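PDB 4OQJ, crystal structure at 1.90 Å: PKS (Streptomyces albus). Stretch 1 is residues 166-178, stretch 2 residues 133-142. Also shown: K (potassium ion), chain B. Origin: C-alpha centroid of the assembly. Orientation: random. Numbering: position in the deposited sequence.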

# COMPACT_ATOMS: atom_id res chain seq x y z
N THR A 166 0.70 17.54 -9.05
CA THR A 166 1.29 18.22 -7.90
C THR A 166 0.43 18.12 -6.64
O THR A 166 0.83 18.59 -5.58
CB THR A 166 1.57 19.72 -8.17
OG1 THR A 166 0.38 20.38 -8.60
CG2 THR A 166 2.66 19.88 -9.25
N ASN A 167 -0.73 17.47 -6.73
CA ASN A 167 -1.67 17.46 -5.61
C ASN A 167 -2.37 16.15 -5.28
O ASN A 167 -2.84 15.98 -4.16
CB ASN A 167 -2.74 18.52 -5.84
CG ASN A 167 -2.26 19.90 -5.46
OD1 ASN A 167 -2.32 20.28 -4.30
ND2 ASN A 167 -1.75 20.64 -6.44
N ASP A 168 -2.46 15.23 -6.24
CA ASP A 168 -3.18 14.00 -5.94
C ASP A 168 -2.34 13.12 -5.00
O ASP A 168 -1.10 13.18 -5.00
CB ASP A 168 -3.56 13.28 -7.23
CG ASP A 168 -4.84 12.46 -7.07
OD1 ASP A 168 -5.54 12.64 -6.05
OD2 ASP A 168 -5.15 11.66 -7.98
N LYS A 169 -3.02 12.33 -4.17
CA LYS A 169 -2.35 11.51 -3.14
C LYS A 169 -1.28 10.60 -3.72
O LYS A 169 -0.26 10.33 -3.08
CB LYS A 169 -3.38 10.66 -2.39
CG LYS A 169 -4.44 11.46 -1.67
CD LYS A 169 -4.55 11.08 -0.20
CE LYS A 169 -5.60 11.92 0.48
NZ LYS A 169 -5.86 11.46 1.87
N ASP A 170 -1.54 10.13 -4.94
CA ASP A 170 -0.68 9.18 -5.65
C ASP A 170 0.75 9.63 -5.77
O ASP A 170 1.63 8.80 -6.01
CB ASP A 170 -1.17 8.95 -7.09
CG ASP A 170 -2.58 8.51 -7.16
OD1 ASP A 170 -3.45 9.20 -6.60
OD2 ASP A 170 -2.84 7.45 -7.80
N PHE A 171 1.00 10.93 -5.66
CA PHE A 171 2.30 11.45 -6.06
C PHE A 171 3.22 11.76 -4.90
O PHE A 171 4.36 12.12 -5.12
CB PHE A 171 2.10 12.67 -6.97
CG PHE A 171 1.32 12.33 -8.21
CD1 PHE A 171 1.91 11.61 -9.24
CD2 PHE A 171 -0.02 12.66 -8.32
CE1 PHE A 171 1.18 11.26 -10.37
CE2 PHE A 171 -0.74 12.31 -9.45
CZ PHE A 171 -0.14 11.60 -10.47
N VAL A 172 2.77 11.56 -3.65
CA VAL A 172 3.64 11.91 -2.52
C VAL A 172 4.85 10.98 -2.47
O VAL A 172 5.97 11.45 -2.28
CB VAL A 172 2.92 11.88 -1.14
CG1 VAL A 172 2.32 10.52 -0.78
CG2 VAL A 172 3.86 12.35 -0.03
N ALA A 173 4.64 9.68 -2.66
CA ALA A 173 5.72 8.73 -2.55
C ALA A 173 6.61 8.81 -3.78
O ALA A 173 7.82 8.75 -3.66
CB ALA A 173 5.19 7.30 -2.36
N THR A 174 6.01 8.92 -4.97
CA THR A 174 6.81 8.95 -6.18
C THR A 174 7.58 10.27 -6.39
O THR A 174 8.68 10.25 -6.94
CB THR A 174 5.94 8.69 -7.42
OG1 THR A 174 4.92 9.70 -7.50
CG2 THR A 174 5.32 7.30 -7.34
N ARG A 175 7.02 11.40 -5.98
CA ARG A 175 7.77 12.66 -6.00
C ARG A 175 9.02 12.52 -5.16
O ARG A 175 10.11 12.93 -5.58
CB ARG A 175 6.94 13.82 -5.46
CG ARG A 175 7.71 15.16 -5.46
CD ARG A 175 6.87 16.29 -4.90
NE ARG A 175 5.48 16.06 -5.19
CZ ARG A 175 4.92 16.24 -6.38
NH1 ARG A 175 3.65 15.94 -6.54
NH2 ARG A 175 5.63 16.71 -7.39
N THR A 176 8.87 11.89 -4.00
CA THR A 176 10.01 11.68 -3.12
C THR A 176 11.01 10.74 -3.77
O THR A 176 12.21 10.99 -3.72
CB THR A 176 9.54 11.13 -1.75
OG1 THR A 176 8.63 12.07 -1.16
CG2 THR A 176 10.70 10.93 -0.81
N ALA A 177 10.53 9.67 -4.41
CA ALA A 177 11.44 8.72 -5.06
C ALA A 177 12.22 9.42 -6.17
O ALA A 177 13.43 9.22 -6.32
CB ALA A 177 10.67 7.55 -5.61
N TYR A 178 11.53 10.25 -6.94
CA TYR A 178 12.16 10.94 -8.06
C TYR A 178 13.19 11.98 -7.61
O TYR A 178 14.26 12.13 -8.21
CB TYR A 178 11.11 11.62 -8.93
CG TYR A 178 11.72 12.41 -10.06
CD1 TYR A 178 12.39 11.76 -11.08
CD2 TYR A 178 11.65 13.81 -10.09
CE1 TYR A 178 12.98 12.46 -12.12
CE2 TYR A 178 12.24 14.53 -11.14
CZ TYR A 178 12.91 13.84 -12.15
OH TYR A 178 13.51 14.50 -13.19
K K B . 16.33 13.78 -12.92
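Stretch 2 133-142: GVYAGVGLNT

Stretch 2 enters as a β-strand, residues 133-138, and leaves it as an extended loop that reaches Asn141, the N-cap of a helix beginning at its far end. The strand lies across the helix of stretch 1 that runs through Val172 to Tyr178, their axes 7.5 Å apart at closest approach and their N-to-C directions 135° apart, so the two segments run obliquely against each other, nearer antiparallel than parallel. The CA-CA register follows this sense: Ala173 faces Ala136 at 5.7 Å, Val172 faces Gly137 at 7.0 Å, Lys169 faces Val138 at 6.5 Å and Asn167 faces Asn141 at 7.2 Å, each pair measured CA to CA. Together the stretches bury 514 Å².

Lys169 has the largest covered area. It belongs to the type I turn from Asp168 to Phe171, at the N-terminal side of the helix; its CA-to-CB bond points sideways, but the long side chain, with chi3 and chi4 both t, carries its amino group to the end of the strand. There Lys169 NZ donates a hydrogen bond to Val138 O at 2.9 Å, and the same nitrogen lies 3.4 Å from Gly139 C, where the chain passes from strand into loop. Water 1 ties the same two residues together through their backbones, accepting from Val138 N at 3.0 Å and donating to Lys169 O at 3.2 Å.

Val138 is the next most covered residue. While its carbonyl takes the lysine, its side chain meets both Lys169, CD to Val138 CG2 at 4.2 Å, and Val172 in the helix, whose CG2 packs on Val138 CG1 at 3.6 Å. Val172 points toward the strand, and its CG1 lies 3.9 Å from Ala136 O and 4.4 Å from Gly137 CA.

Val134, four residues back along the strand from Val138, points toward the helix, whereas the CA-to-CB bond of Val138 points sideways. Val134 CG1 sits 3.6 Å from Ala173 O, 4.2 Å from Ala173 CB and 4.5 Å from Ala177 CB, so this one methyl touches successive turns of the helix. Tyr135 points away, between Val134 and Ala136, which both point toward the helix, in the alternation usual for a strand.

At the other end the contact is polar again. Asn141 ND2 donates to both Asn167 OD1 and Asn167 O, each at 2.8 Å, clasping side chain and backbone of one residue, while the side chain of Asn141 also caps a backbone nitrogen just past the stretch.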

# COMPACT_ATOMS: atom_id res chain seq x y z
N GLY A 133 13.01 1.68 -0.86
CA GLY A 133 11.60 1.84 -1.11
C GLY A 133 11.00 2.95 -0.25
O GLY A 133 11.65 3.45 0.67
N VAL A 134 9.77 3.34 -0.56
CA VAL A 134 9.07 4.32 0.24
C VAL A 134 7.57 4.09 0.24
O VAL A 134 6.93 3.96 -0.83
CB VAL A 134 9.38 5.79 -0.23
CG1 VAL A 134 9.13 5.97 -1.71
CG2 VAL A 134 8.58 6.80 0.60
N TYR A 135 7.01 4.02 1.45
CA TYR A 135 5.58 3.90 1.68
C TYR A 135 5.11 5.09 2.49
O TYR A 135 5.56 5.32 3.61
CB TYR A 135 5.26 2.58 2.40
CG TYR A 135 5.56 1.37 1.54
CD1 TYR A 135 6.83 0.81 1.48
CD2 TYR A 135 4.56 0.82 0.75
CE1 TYR A 135 7.09 -0.30 0.66
CE2 TYR A 135 4.81 -0.27 -0.05
CZ TYR A 135 6.06 -0.82 -0.10
OH TYR A 135 6.24 -1.91 -0.94
N ALA A 136 4.20 5.88 1.94
CA ALA A 136 3.82 7.13 2.60
C ALA A 136 2.41 7.55 2.23
O ALA A 136 1.90 7.17 1.18
CB ALA A 136 4.80 8.22 2.23
N GLY A 137 1.78 8.32 3.11
CA GLY A 137 0.44 8.82 2.85
C GLY A 137 0.31 10.26 3.32
O GLY A 137 1.00 10.66 4.24
N VAL A 138 -0.57 11.03 2.68
CA VAL A 138 -0.90 12.36 3.15
C VAL A 138 -2.39 12.45 3.39
O VAL A 138 -3.19 11.65 2.90
CB VAL A 138 -0.46 13.46 2.15
CG1 VAL A 138 1.08 13.44 1.99
CG2 VAL A 138 -1.13 13.27 0.81
N GLY A 139 -2.77 13.46 4.15
CA GLY A 139 -4.15 13.66 4.52
C GLY A 139 -4.94 14.32 3.41
O GLY A 139 -4.41 14.56 2.33
N LEU A 140 -6.21 14.56 3.68
CA LEU A 140 -7.10 15.25 2.78
C LEU A 140 -6.40 16.49 2.23
O LEU A 140 -5.87 17.28 3.00
CB LEU A 140 -8.38 15.65 3.50
CG LEU A 140 -9.36 16.51 2.71
CD1 LEU A 140 -9.97 15.73 1.53
CD2 LEU A 140 -10.46 17.02 3.64
N ASN A 141 -6.41 16.67 0.91
CA ASN A 141 -5.70 17.82 0.34
C ASN A 141 -6.61 19.04 0.34
O ASN A 141 -7.31 19.32 -0.63
CB ASN A 141 -5.21 17.51 -1.08
CG ASN A 141 -4.26 18.57 -1.59
OD1 ASN A 141 -4.08 19.61 -0.96
ND2 ASN A 141 -3.63 18.31 -2.73
N THR A 142 -6.62 19.76 1.45
CA THR A 142 -7.45 20.96 1.55
C THR A 142 -6.78 22.13 0.82
O THR A 142 -7.43 23.13 0.55
CB THR A 142 -7.72 21.34 3.03
OG1 THR A 142 -6.50 21.30 3.78
CG2 THR A 142 -8.74 20.35 3.66
O HOH W 1 -0.96 9.80 -0.05
O HOH W 2 15.43 14.08 -10.05
O HOH W 3 16.00 16.33 -14.79
O HOH W 4 19.03 13.00 -14.34
O HOH W 5 18.82 14.34 -11.61